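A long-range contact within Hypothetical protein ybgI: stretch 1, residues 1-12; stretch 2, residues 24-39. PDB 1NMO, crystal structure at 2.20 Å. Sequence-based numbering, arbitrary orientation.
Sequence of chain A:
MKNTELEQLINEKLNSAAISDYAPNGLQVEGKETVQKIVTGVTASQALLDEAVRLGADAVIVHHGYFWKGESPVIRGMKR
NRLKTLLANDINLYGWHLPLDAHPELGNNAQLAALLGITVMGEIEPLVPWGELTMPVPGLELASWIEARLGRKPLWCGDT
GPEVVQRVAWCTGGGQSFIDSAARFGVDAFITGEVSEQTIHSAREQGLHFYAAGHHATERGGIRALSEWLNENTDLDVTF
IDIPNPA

Stretch 1 1-12: MKNTELEQLINE
Stretch 2 24-39: PNGLQVEGKETVQKIV

How does the chain start pair with the second stretch? M1, K2 and N3 run antiparallel to V35, T34 and E33, with a single bridge at K2 and T34, whose CA atoms lie 4.9 Å apart. V35 N donates to M1 O at 2.9 Å, nearly straight at 164°, while M1 N to V35 O is weak at 3.3 Å. N3 N gives its hydrogen to E33 O at 2.6 Å, and K2 CA also approaches E33 O, at 3.3 Å.

How do N3 and E33, which cover the most surface, sit in the contact? N3 opens the helix (phi/psi -44/-35), its CA-to-CB bond toward the second stretch and chi1 p at 49°, chi2 -2°. Its ND2 packs 3.6 Å from both G31 O and K32 O, and its OD1 lies 4.1 Å from E33 CG. N3 ND2 also reaches water 1 at 3.2 Å, which in turn donates to E30 OE2 at 2.8 Å and to G31 O at 2.7 Å. E33, at -63/-41, carries an extended t, t side chain whose OE2 forms a long salt bridge with K2 NZ, 3.6 Å; K2, the N-cap residue, is m, t, t, m.

How does the helix meet L27? One turn beyond N3, E7 points its CA-to-CB bond toward the strand and extends t, t, so that OE2 accepts from L27 N at 2.7 Å and 175°. L27 CB lies 3.4 Å from E7 OE2; its chi1 is off-well at -128°, chi2 t. G26, at 114/-144, leaves room: an ideal CB there would sit 2.5 Å from E7 OE2. Water 2 accepts from N11 ND2 at 2.7 Å and donates to E7 OE2 at 3.2 Å and N25 O at 2.9 Å.

What lies in the apolar part? The L6 CA-to-CB bond points toward the second stretch, and its t, p rotamer brings CD2 to 3.4 Å from I38 CD1 and 3.9 Å from V35 CG1, with V35 t and I38 m, t. All three residues are buried, so apolar side chain packs against apolar side chain.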

# COMPACT_ATOMS: atom_id res chain seq x y z
N MSE A 1 44.10 15.79 22.21
CA MSE A 1 43.70 16.77 23.27
C MSE A 1 43.21 15.93 24.44
O MSE A 1 42.73 14.82 24.25
CB MSE A 1 42.56 17.63 22.72
CG MSE A 1 42.17 18.73 23.61
SE MSE A 1 40.75 19.87 22.89
CE MSE A 1 41.51 20.25 21.08
N LYS A 2 43.33 16.44 25.66
CA LYS A 2 42.88 15.70 26.85
C LYS A 2 41.40 15.80 27.05
O LYS A 2 40.88 16.91 27.02
CB LYS A 2 43.55 16.25 28.12
CG LYS A 2 45.09 16.10 28.19
CD LYS A 2 45.57 16.34 29.67
CE LYS A 2 47.09 16.58 29.74
NZ LYS A 2 47.83 15.35 29.35
N ASN A 3 40.72 14.69 27.37
CA ASN A 3 39.29 14.80 27.56
C ASN A 3 38.85 16.02 28.39
O ASN A 3 37.83 16.63 28.10
CB ASN A 3 38.71 13.52 28.16
CG ASN A 3 39.50 13.05 29.39
OD1 ASN A 3 40.48 13.66 29.74
ND2 ASN A 3 39.09 11.95 30.00
N THR A 4 39.62 16.42 29.40
CA THR A 4 39.17 17.56 30.24
C THR A 4 39.39 18.93 29.59
O THR A 4 38.75 19.92 29.96
CB THR A 4 39.88 17.55 31.53
OG1 THR A 4 41.28 17.40 31.21
CG2 THR A 4 39.39 16.39 32.45
N GLU A 5 40.33 18.98 28.66
CA GLU A 5 40.66 20.17 27.91
C GLU A 5 39.56 20.33 26.93
O GLU A 5 39.03 21.39 26.80
CB GLU A 5 41.95 19.98 27.11
CG GLU A 5 43.11 20.66 27.77
CD GLU A 5 44.44 19.97 27.47
OE1 GLU A 5 44.65 19.33 26.40
OE2 GLU A 5 45.31 20.11 28.34
N LEU A 6 39.18 19.27 26.21
CA LEU A 6 38.08 19.43 25.27
C LEU A 6 36.79 19.78 26.02
O LEU A 6 35.96 20.46 25.49
CB LEU A 6 37.91 18.17 24.42
CG LEU A 6 36.66 17.94 23.53
CD1 LEU A 6 36.54 19.09 22.47
CD2 LEU A 6 36.73 16.57 22.83
N GLU A 7 36.61 19.38 27.27
CA GLU A 7 35.36 19.74 27.91
C GLU A 7 35.47 21.23 28.17
O GLU A 7 34.55 22.04 27.86
CB GLU A 7 35.17 18.97 29.23
CG GLU A 7 34.06 19.53 30.14
CD GLU A 7 34.03 18.80 31.50
OE1 GLU A 7 35.13 18.63 32.06
OE2 GLU A 7 32.95 18.40 32.01
N GLN A 8 36.59 21.64 28.76
CA GLN A 8 36.79 23.10 29.03
C GLN A 8 36.67 23.96 27.72
O GLN A 8 36.13 25.09 27.70
CB GLN A 8 38.19 23.37 29.65
CG GLN A 8 38.49 24.90 29.76
CD GLN A 8 39.98 25.23 30.01
OE1 GLN A 8 40.92 24.54 29.53
NE2 GLN A 8 40.20 26.32 30.74
N LEU A 9 37.14 23.40 26.62
CA LEU A 9 37.07 24.18 25.37
C LEU A 9 35.62 24.51 24.92
O LEU A 9 35.28 25.65 24.55
CB LEU A 9 37.81 23.40 24.28
CG LEU A 9 37.69 24.14 22.95
CD1 LEU A 9 38.50 25.50 23.00
CD2 LEU A 9 38.24 23.29 21.90
N ILE A 10 34.76 23.49 24.93
CA ILE A 10 33.38 23.67 24.48
C ILE A 10 32.67 24.45 25.53
O ILE A 10 31.93 25.37 25.24
CB ILE A 10 32.59 22.31 24.30
CG1 ILE A 10 33.39 21.33 23.48
CG2 ILE A 10 31.29 22.55 23.57
CD1 ILE A 10 34.05 22.05 22.50
N ASN A 11 32.93 24.09 26.78
CA ASN A 11 32.33 24.78 27.88
C ASN A 11 32.53 26.28 27.75
O ASN A 11 31.54 27.05 27.83
CB ASN A 11 32.95 24.28 29.12
CG ASN A 11 32.09 23.25 29.80
OD1 ASN A 11 30.99 22.88 29.34
ND2 ASN A 11 32.59 22.78 30.94
N GLU A 12 33.77 26.73 27.57
CA GLU A 12 33.95 28.19 27.43
C GLU A 12 33.32 28.78 26.17
O GLU A 12 32.78 29.88 26.23
CB GLU A 12 35.44 28.60 27.53
CG GLU A 12 35.87 28.69 29.04
CD GLU A 12 37.38 28.47 29.24
OE1 GLU A 12 38.15 28.60 28.23
OE2 GLU A 12 37.81 28.19 30.42
N PRO A 24 23.40 17.67 33.77
CA PRO A 24 24.76 18.22 33.68
C PRO A 24 25.26 18.43 32.26
O PRO A 24 25.03 17.62 31.39
CB PRO A 24 25.61 17.18 34.40
CG PRO A 24 24.75 15.83 34.27
CD PRO A 24 23.35 16.39 34.54
N ASN A 25 25.96 19.54 32.03
CA ASN A 25 26.57 19.79 30.73
C ASN A 25 28.13 19.52 30.85
O ASN A 25 28.74 19.73 31.93
CB ASN A 25 26.23 21.22 30.27
CG ASN A 25 24.78 21.37 29.88
OD1 ASN A 25 24.27 20.62 28.98
ND2 ASN A 25 24.06 22.38 30.51
N GLY A 26 28.75 19.03 29.76
CA GLY A 26 30.19 18.75 29.79
C GLY A 26 30.48 17.26 29.66
O GLY A 26 29.74 16.54 28.95
N LEU A 27 31.53 16.78 30.35
CA LEU A 27 31.91 15.33 30.31
C LEU A 27 30.84 14.57 31.09
O LEU A 27 30.74 14.79 32.29
CB LEU A 27 33.20 15.09 31.08
CG LEU A 27 34.26 14.35 30.31
CD1 LEU A 27 35.24 13.77 31.29
CD2 LEU A 27 33.68 13.30 29.45
N GLN A 28 30.04 13.70 30.50
CA GLN A 28 29.10 13.04 31.39
C GLN A 28 29.59 11.62 31.75
O GLN A 28 29.19 11.04 32.76
CB GLN A 28 27.72 12.94 30.76
CG GLN A 28 27.14 14.31 30.38
CD GLN A 28 25.72 14.13 29.88
OE1 GLN A 28 25.29 12.99 29.62
NE2 GLN A 28 24.98 15.23 29.76
N VAL A 29 30.45 11.04 30.93
CA VAL A 29 30.90 9.68 31.28
C VAL A 29 32.33 9.72 30.86
O VAL A 29 32.62 9.85 29.68
CB VAL A 29 30.14 8.58 30.51
CG1 VAL A 29 30.56 7.20 31.04
CG2 VAL A 29 28.58 8.79 30.68
N GLU A 30 33.23 9.68 31.82
CA GLU A 30 34.66 9.72 31.53
C GLU A 30 35.17 8.44 30.88
O GLU A 30 34.75 7.35 31.24
CB GLU A 30 35.42 9.93 32.81
CG GLU A 30 36.78 10.41 32.66
CD GLU A 30 37.52 10.35 33.97
OE1 GLU A 30 36.84 10.29 35.06
OE2 GLU A 30 38.79 10.35 33.92
N GLY A 31 36.12 8.62 29.95
CA GLY A 31 36.78 7.53 29.23
C GLY A 31 38.30 7.79 29.09
O GLY A 31 38.90 8.36 30.02
N LYS A 32 38.92 7.32 27.99
CA LYS A 32 40.38 7.48 27.79
C LYS A 32 40.74 8.95 27.81
O LYS A 32 40.04 9.82 27.27
CB LYS A 32 40.83 6.84 26.49
CG LYS A 32 40.06 7.39 25.37
CD LYS A 32 40.52 6.94 23.99
CE LYS A 32 40.64 5.44 23.83
NZ LYS A 32 40.01 5.08 22.51
N GLU A 33 41.86 9.25 28.44
CA GLU A 33 42.25 10.66 28.58
C GLU A 33 42.52 11.37 27.23
O GLU A 33 42.12 12.51 27.03
CB GLU A 33 43.48 10.76 29.51
CG GLU A 33 44.20 12.07 29.40
CD GLU A 33 45.13 12.24 30.55
OE1 GLU A 33 44.59 12.42 31.70
OE2 GLU A 33 46.37 12.19 30.33
N THR A 34 43.17 10.67 26.33
CA THR A 34 43.51 11.24 25.03
C THR A 34 42.41 11.07 23.99
O THR A 34 42.14 9.93 23.54
CB THR A 34 44.82 10.57 24.54
OG1 THR A 34 45.79 10.70 25.60
CG2 THR A 34 45.36 11.24 23.28
N VAL A 35 41.80 12.17 23.60
CA VAL A 35 40.73 12.15 22.59
C VAL A 35 41.17 12.74 21.24
O VAL A 35 41.60 13.89 21.17
CB VAL A 35 39.51 12.98 23.06
CG1 VAL A 35 38.59 13.23 21.86
CG2 VAL A 35 38.73 12.24 24.18
N GLN A 36 41.06 11.95 20.19
CA GLN A 36 41.41 12.37 18.85
C GLN A 36 40.27 12.18 17.84
O GLN A 36 39.99 13.08 17.04
CB GLN A 36 42.62 11.60 18.30
CG GLN A 36 42.81 11.86 16.77
CD GLN A 36 42.96 13.41 16.37
OE1 GLN A 36 42.71 13.83 15.17
NE2 GLN A 36 43.39 14.27 17.37
N LYS A 37 39.60 11.03 17.89
CA LYS A 37 38.52 10.69 16.95
C LYS A 37 37.16 10.92 17.63
O LYS A 37 36.93 10.38 18.72
CB LYS A 37 38.73 9.21 16.54
CG LYS A 37 37.66 8.65 15.61
CD LYS A 37 38.00 8.72 14.13
CE LYS A 37 36.71 8.50 13.28
NZ LYS A 37 36.75 9.12 11.82
N ILE A 38 36.27 11.73 17.03
CA ILE A 38 35.01 12.03 17.70
C ILE A 38 33.75 11.85 16.83
O ILE A 38 33.74 12.29 15.65
CB ILE A 38 35.03 13.50 18.21
CG1 ILE A 38 36.25 13.74 19.06
CG2 ILE A 38 33.93 13.76 19.12
CD1 ILE A 38 36.08 15.01 19.87
N VAL A 39 32.74 11.19 17.40
CA VAL A 39 31.46 10.96 16.78
C VAL A 39 30.42 11.82 17.58
O VAL A 39 30.43 11.83 18.84
CB VAL A 39 31.08 9.42 16.81
CG1 VAL A 39 29.52 9.23 16.79
CG2 VAL A 39 31.76 8.68 15.65
O HOH W 1 40.50 9.72 31.79
O HOH W 2 31.25 21.01 32.55